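Local structure of hypoxanthine-guanine phosphoribosyltransferase (HGPRT) (Schistosoma mansoni, 5IPF) at residues S72-E80 with L107-L118. The protein catalyses the transfer of a phosphoribosyl group to hypoxanthine or guanine, forming IMP or GMP, probably in purine salvage. Numbering follows the deposited sequence.
Sequences SMNIVDYYE and LERTVRARGIVL
V76 of helix 61-81 pushes its branched side chain among L107, T110 and V111 of helix 97-112. Its CB lies 4.2 Å from R114 NH2. With CG2 set beside its own backbone N (CG1 anti to that N, chi1 164°), CG2 faces the neighbouring helix and touches L107 CD2, T110 CG2 and V111 CG2, each at 3.6 Å. CG1 also touches V111 CG2 (3.9 Å), then faces the loop after that helix: it sits over one face of the R114 guanidinium, offset toward its rim, and meets I116 CD1 and L118 CD2, both at 4.2 Å. The short helical segments cross at -59°, their axes 9.1 Å apart; at the start of the contact S72 CB packs on L107 CD2 (3.9 Å), while S72 OG bonds back to L68 O in its helix. Farther along, L118 CD2 reaches Y79 CB at 4.0 Å, and I116 CD1 lies against the E80 carboxylate, the side chains approaching from opposite directions. The R114 guanidinium lies alongside helix 61-81, D77 CB at its edge; D77 OD2 stays 4.2 Å from R114 NH2, too far for a salt bridge. L107 and V111 touch M120, and I75 and Y79 touch L156, so both helices pack on the parallel sheet of the phosphoribosyltransferase fold. No hydrogen bond crosses between the segments: apolar packing holds them, and D77 and E80 probably add only diffuse electrostatic attraction for R114.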
ATOM      1  N   SER A  72       1.794  13.640   8.171  1.00 46.42           N
ATOM      2  CA  SER A  72       1.827  14.375   6.910  1.00 34.81           C
ATOM      3  C   SER A  72       0.813  15.508   6.908  1.00 38.63           C
ATOM      4  O   SER A  72       1.119  16.625   6.470  1.00 41.73           O
ATOM      5  CB  SER A  72       1.569  13.428   5.738  1.00 38.20           C
ATOM      6  OG  SER A  72       2.597  12.460   5.622  1.00 50.85           O
ATOM      7  N   MET A  73      -0.399  15.245   7.405  1.00 37.39           N
ATOM      8  CA  MET A  73      -1.403  16.305   7.467  1.00 39.71           C
ATOM      9  C   MET A  73      -0.934  17.464   8.343  1.00 43.13           C
ATOM     10  O   MET A  73      -1.008  18.633   7.938  1.00 40.72           O
ATOM     11  CB  MET A  73      -2.729  15.735   7.970  1.00 43.82           C
ATOM     12  CG  MET A  73      -3.307  14.674   7.050  1.00 48.07           C
ATOM     13  SD  MET A  73      -4.870  13.986   7.616  1.00 74.15           S
ATOM     14  CE  MET A  73      -5.274  12.922   6.231  1.00 85.17           C
ATOM     15  N   ASN A  74      -0.423  17.154   9.541  1.00 47.98           N
ATOM     16  CA  ASN A  74       0.036  18.198  10.457  1.00 41.33           C
ATOM     17  C   ASN A  74       1.140  19.046   9.831  1.00 41.52           C
ATOM     18  O   ASN A  74       1.100  20.283   9.885  1.00 39.38           O
ATOM     19  CB  ASN A  74       0.524  17.570  11.763  1.00 36.38           C
ATOM     20  CG  ASN A  74      -0.584  16.878  12.529  1.00 36.41           C
ATOM     21  OD1 ASN A  74      -1.758  17.273  12.373  1.00 37.66           O
ATOM     22  ND2 ASN A  74      -0.277  15.942  13.294  1.00 58.57           N
ATOM     23  N   ILE A  75       2.142  18.396   9.238  1.00 36.18           N
ATOM     24  CA  ILE A  75       3.245  19.132   8.623  1.00 36.87           C
ATOM     25  C   ILE A  75       2.729  20.014   7.490  1.00 51.08           C
ATOM     26  O   ILE A  75       3.098  21.193   7.374  1.00 43.04           O
ATOM     27  CB  ILE A  75       4.329  18.156   8.134  1.00 35.50           C
ATOM     28  CG1 ILE A  75       4.873  17.333   9.303  1.00 34.61           C
ATOM     29  CG2 ILE A  75       5.455  18.905   7.452  1.00 36.56           C
ATOM     30  CD1 ILE A  75       5.851  16.256   8.881  1.00 33.52           C
ATOM     31  N   VAL A  76       1.849  19.463   6.650  1.00 54.23           N
ATOM     32  CA  VAL A  76       1.381  20.208   5.484  1.00 38.91           C
ATOM     33  C   VAL A  76       0.620  21.454   5.914  1.00 41.04           C
ATOM     34  O   VAL A  76       0.915  22.566   5.457  1.00 55.93           O
ATOM     35  CB  VAL A  76       0.533  19.310   4.568  1.00 51.95           C
ATOM     36  CG1 VAL A  76      -0.272  20.163   3.597  1.00 40.00           C
ATOM     37  CG2 VAL A  76       1.429  18.364   3.802  1.00 36.89           C
ATOM     38  N   ASP A  77      -0.363  21.300   6.807  1.00 41.27           N
ATOM     39  CA  ASP A  77      -1.141  22.482   7.169  1.00 61.77           C
ATOM     40  C   ASP A  77      -0.364  23.443   8.065  1.00 55.45           C
ATOM     41  O   ASP A  77      -0.725  24.625   8.135  1.00 57.46           O
ATOM     42  CB  ASP A  77      -2.480  22.095   7.813  1.00 60.63           C
ATOM     43  CG  ASP A  77      -2.335  21.121   8.956  1.00 61.28           C
ATOM     44  OD1 ASP A  77      -1.368  21.242   9.732  1.00 67.66           O
ATOM     45  OD2 ASP A  77      -3.207  20.234   9.084  1.00 66.90           O
ATOM     46  N   TYR A  78       0.704  22.987   8.729  1.00 43.80           N
ATOM     47  CA  TYR A  78       1.607  23.944   9.362  1.00 45.34           C
ATOM     48  C   TYR A  78       2.301  24.803   8.311  1.00 47.54           C
ATOM     49  O   TYR A  78       2.238  26.037   8.354  1.00 55.48           O
ATOM     50  CB  TYR A  78       2.648  23.237  10.231  1.00 47.75           C
ATOM     51  CG  TYR A  78       3.703  24.202  10.736  1.00 50.21           C
ATOM     52  CD1 TYR A  78       3.469  24.992  11.853  1.00 53.19           C
ATOM     53  CD2 TYR A  78       4.920  24.346  10.078  1.00 45.68           C
ATOM     54  CE1 TYR A  78       4.420  25.889  12.312  1.00 60.51           C
ATOM     55  CE2 TYR A  78       5.874  25.241  10.525  1.00 60.35           C
ATOM     56  CZ  TYR A  78       5.622  26.010  11.643  1.00 64.27           C
ATOM     57  OH  TYR A  78       6.573  26.900  12.092  1.00 52.03           O
ATOM     58  N   TYR A  79       2.980  24.159   7.358  1.00 44.93           N
ATOM     59  CA  TYR A  79       3.705  24.907   6.336  1.00 46.17           C
ATOM     60  C   TYR A  79       2.788  25.663   5.386  1.00 47.82           C
ATOM     61  O   TYR A  79       3.281  26.478   4.600  1.00 49.43           O
ATOM     62  CB  TYR A  79       4.616  23.971   5.542  1.00 44.42           C
ATOM     63  CG  TYR A  79       5.880  23.595   6.279  1.00 43.82           C
ATOM     64  CD1 TYR A  79       7.001  24.414   6.235  1.00 45.54           C
ATOM     65  CD2 TYR A  79       5.951  22.427   7.025  1.00 41.83           C
ATOM     66  CE1 TYR A  79       8.158  24.077   6.911  1.00 50.98           C
ATOM     67  CE2 TYR A  79       7.104  22.081   7.704  1.00 41.56           C
ATOM     68  CZ  TYR A  79       8.204  22.907   7.641  1.00 45.39           C
ATOM     69  OH  TYR A  79       9.354  22.568   8.316  1.00 43.40           O
ATOM     70  N   GLU A  80       1.478  25.417   5.430  1.00 54.63           N
ATOM     71  CA  GLU A  80       0.530  26.204   4.655  1.00 61.11           C
ATOM     72  C   GLU A  80      -0.109  27.324   5.462  1.00 72.61           C
ATOM     73  O   GLU A  80      -0.529  28.329   4.874  1.00 81.12           O
ATOM     74  CB  GLU A  80      -0.574  25.308   4.081  1.00 64.04           C
ATOM     75  CG  GLU A  80      -1.390  25.979   2.991  1.00 77.52           C
ATOM     76  CD  GLU A  80      -2.804  25.453   2.907  1.00 83.20           C
ATOM     77  OE1 GLU A  80      -3.126  24.493   3.638  1.00 85.11           O
ATOM     78  OE2 GLU A  80      -3.595  26.007   2.113  1.00 86.80           O
ATOM     79  N   LEU A 107       3.059  12.882   2.400  1.00 46.97           N
ATOM     80  CA  LEU A 107       3.037  14.312   2.103  1.00 33.55           C
ATOM     81  C   LEU A 107       2.479  14.574   0.710  1.00 54.12           C
ATOM     82  O   LEU A 107       1.544  15.367   0.542  1.00 35.62           O
ATOM     83  CB  LEU A 107       4.444  14.904   2.235  1.00 33.97           C
ATOM     84  CG  LEU A 107       5.040  15.171   3.622  1.00 47.95           C
ATOM     85  CD1 LEU A 107       6.428  15.783   3.493  1.00 34.46           C
ATOM     86  CD2 LEU A 107       4.136  16.079   4.437  1.00 33.87           C
ATOM     87  N   GLU A 108       3.046  13.915  -0.305  1.00 45.22           N
ATOM     88  CA  GLU A 108       2.553  14.090  -1.666  1.00 40.93           C
ATOM     89  C   GLU A 108       1.097  13.659  -1.795  1.00 36.53           C
ATOM     90  O   GLU A 108       0.342  14.258  -2.571  1.00 37.89           O
ATOM     91  CB  GLU A 108       3.431  13.313  -2.644  1.00 37.03           C
ATOM     92  CG  GLU A 108       4.888  13.745  -2.643  1.00 38.77           C
ATOM     93  CD  GLU A 108       5.753  12.889  -3.547  1.00 48.73           C
ATOM     94  OE1 GLU A 108       5.231  11.911  -4.124  1.00 58.64           O
ATOM     95  OE2 GLU A 108       6.957  13.195  -3.681  1.00 47.31           O
ATOM     96  N   ARG A 109       0.679  12.639  -1.039  1.00 35.35           N
ATOM     97  CA  ARG A 109      -0.716  12.210  -1.110  1.00 38.95           C
ATOM     98  C   ARG A 109      -1.650  13.263  -0.524  1.00 36.24           C
ATOM     99  O   ARG A 109      -2.645  13.643  -1.153  1.00 48.70           O
ATOM    100  CB  ARG A 109      -0.903  10.871  -0.397  1.00 34.59           C
ATOM    101  CG  ARG A 109      -2.367  10.468  -0.250  1.00 43.99           C
ATOM    102  CD  ARG A 109      -2.528   9.029   0.208  1.00 46.31           C
ATOM    103  NE  ARG A 109      -2.064   8.078  -0.797  1.00 63.16           N
ATOM    104  CZ  ARG A 109      -0.910   7.421  -0.729  1.00 74.92           C
ATOM    105  NH1 ARG A 109      -0.099   7.605   0.307  1.00 79.21           N
ATOM    106  NH2 ARG A 109      -0.569   6.576  -1.691  1.00 73.24           N
ATOM    107  N   THR A 110      -1.349  13.749   0.684  1.00 39.76           N
ATOM    108  CA  THR A 110      -2.244  14.709   1.323  1.00 55.34           C
ATOM    109  C   THR A 110      -2.232  16.056   0.608  1.00 37.89           C
ATOM    110  O   THR A 110      -3.243  16.767   0.617  1.00 39.34           O
ATOM    111  CB  THR A 110      -1.883  14.877   2.803  1.00 57.14           C
ATOM    112  OG1 THR A 110      -2.824  15.759   3.431  1.00 56.48           O
ATOM    113  CG2 THR A 110      -0.486  15.448   2.966  1.00 59.13           C
ATOM    114  N   VAL A 111      -1.111  16.422  -0.018  1.00 37.97           N
ATOM    115  CA  VAL A 111      -1.083  17.647  -0.812  1.00 46.57           C
ATOM    116  C   VAL A 111      -1.826  17.438  -2.123  1.00 46.42           C
ATOM    117  O   VAL A 111      -2.448  18.368  -2.655  1.00 44.71           O
ATOM    118  CB  VAL A 111       0.373  18.100  -1.032  1.00 45.62           C
ATOM    119  CG1 VAL A 111       0.471  19.136  -2.136  1.00 41.81           C
ATOM    120  CG2 VAL A 111       0.940  18.657   0.256  1.00 39.22           C
ATOM    121  N   ARG A 112      -1.802  16.213  -2.647  1.00 52.18           N
ATOM    122  CA  ARG A 112      -2.511  15.912  -3.884  1.00 49.89           C
ATOM    123  C   ARG A 112      -4.021  15.957  -3.685  1.00 47.40           C
ATOM    124  O   ARG A 112      -4.757  16.380  -4.583  1.00 50.19           O
ATOM    125  CB  ARG A 112      -2.077  14.541  -4.397  1.00 49.35           C
ATOM    126  CG  ARG A 112      -1.746  14.484  -5.872  1.00 47.50           C
ATOM    127  CD  ARG A 112      -0.917  13.247  -6.152  1.00 46.16           C
ATOM    128  NE  ARG A 112      -1.402  12.101  -5.387  1.00 51.69           N
ATOM    129  CZ  ARG A 112      -0.613  11.190  -4.827  1.00 54.39           C
ATOM    130  NH1 ARG A 112       0.705  11.294  -4.935  1.00 44.95           N
ATOM    131  NH2 ARG A 112      -1.140  10.180  -4.148  1.00 57.18           N
ATOM    132  N   ALA A 113      -4.500  15.528  -2.518  1.00 50.80           N
ATOM    133  CA  ALA A 113      -5.931  15.458  -2.251  1.00 42.96           C
ATOM    134  C   ALA A 113      -6.526  16.780  -1.787  1.00 49.15           C
ATOM    135  O   ALA A 113      -7.727  16.829  -1.496  1.00 55.27           O
ATOM    136  CB  ALA A 113      -6.216  14.377  -1.206  1.00 41.50           C
ATOM    137  N   ARG A 114      -5.735  17.851  -1.713  1.00 46.40           N
ATOM    138  CA  ARG A 114      -6.237  19.136  -1.248  1.00 53.67           C
ATOM    139  C   ARG A 114      -6.094  20.260  -2.260  1.00 48.41           C
ATOM    140  O   ARG A 114      -6.470  21.397  -1.951  1.00 63.10           O
ATOM    141  CB  ARG A 114      -5.524  19.556   0.043  1.00 63.58           C
ATOM    142  CG  ARG A 114      -5.794  18.661   1.246  1.00 51.69           C
ATOM    143  CD  ARG A 114      -5.537  19.406   2.550  1.00 54.31           C
ATOM    144  NE  ARG A 114      -4.724  18.632   3.482  1.00 52.11           N
ATOM    145  CZ  ARG A 114      -4.171  19.135   4.582  1.00 61.02           C
ATOM    146  NH1 ARG A 114      -4.341  20.415   4.885  1.00 58.74           N
ATOM    147  NH2 ARG A 114      -3.443  18.362   5.376  1.00 62.36           N
ATOM    148  N   GLY A 115      -5.560  19.990  -3.449  1.00 48.48           N
ATOM    149  CA  GLY A 115      -5.250  21.065  -4.370  1.00 67.28           C
ATOM    150  C   GLY A 115      -4.192  22.040  -3.899  1.00 62.61           C
ATOM    151  O   GLY A 115      -3.964  23.049  -4.570  1.00 67.83           O
ATOM    152  N   ILE A 116      -3.530  21.777  -2.771  1.00 48.32           N
ATOM    153  CA  ILE A 116      -2.529  22.702  -2.243  1.00 54.46           C
ATOM    154  C   ILE A 116      -1.265  22.647  -3.094  1.00 48.31           C
ATOM    155  O   ILE A 116      -0.852  21.575  -3.556  1.00 46.83           O
ATOM    156  CB  ILE A 116      -2.227  22.372  -0.767  1.00 55.80           C
ATOM    157  CG1 ILE A 116      -3.473  22.624   0.086  1.00 47.55           C
ATOM    158  CG2 ILE A 116      -1.007  23.156  -0.240  1.00 60.99           C
ATOM    159  CD1 ILE A 116      -3.351  22.138   1.507  1.00 62.91           C
ATOM    160  N   VAL A 117      -0.640  23.802  -3.309  1.00 57.73           N
ATOM    161  CA  VAL A 117       0.674  23.868  -3.941  1.00 62.57           C
ATOM    162  C   VAL A 117       1.693  24.133  -2.838  1.00 55.12           C
ATOM    163  O   VAL A 117       1.781  25.244  -2.306  1.00 62.15           O
ATOM    164  CB  VAL A 117       0.740  24.937  -5.043  1.00 52.76           C
ATOM    165  CG1 VAL A 117       2.096  24.878  -5.758  1.00 53.04           C
ATOM    166  CG2 VAL A 117      -0.381  24.740  -6.043  1.00 53.99           C
ATOM    167  N   LEU A 118       2.459  23.102  -2.482  1.00 46.93           N
ATOM    168  CA  LEU A 118       3.484  23.190  -1.443  1.00 49.00           C
ATOM    169  C   LEU A 118       4.759  22.583  -2.007  1.00 62.11           C
ATOM    170  O   LEU A 118       4.965  21.363  -1.936  1.00 66.81           O
ATOM    171  CB  LEU A 118       3.043  22.478  -0.165  1.00 53.54           C
ATOM    172  CG  LEU A 118       3.662  22.960   1.148  1.00 58.73           C
ATOM    173  CD1 LEU A 118       3.244  24.394   1.443  1.00 56.37           C
ATOM    174  CD2 LEU A 118       3.266  22.039   2.291  1.00 65.74           C
TER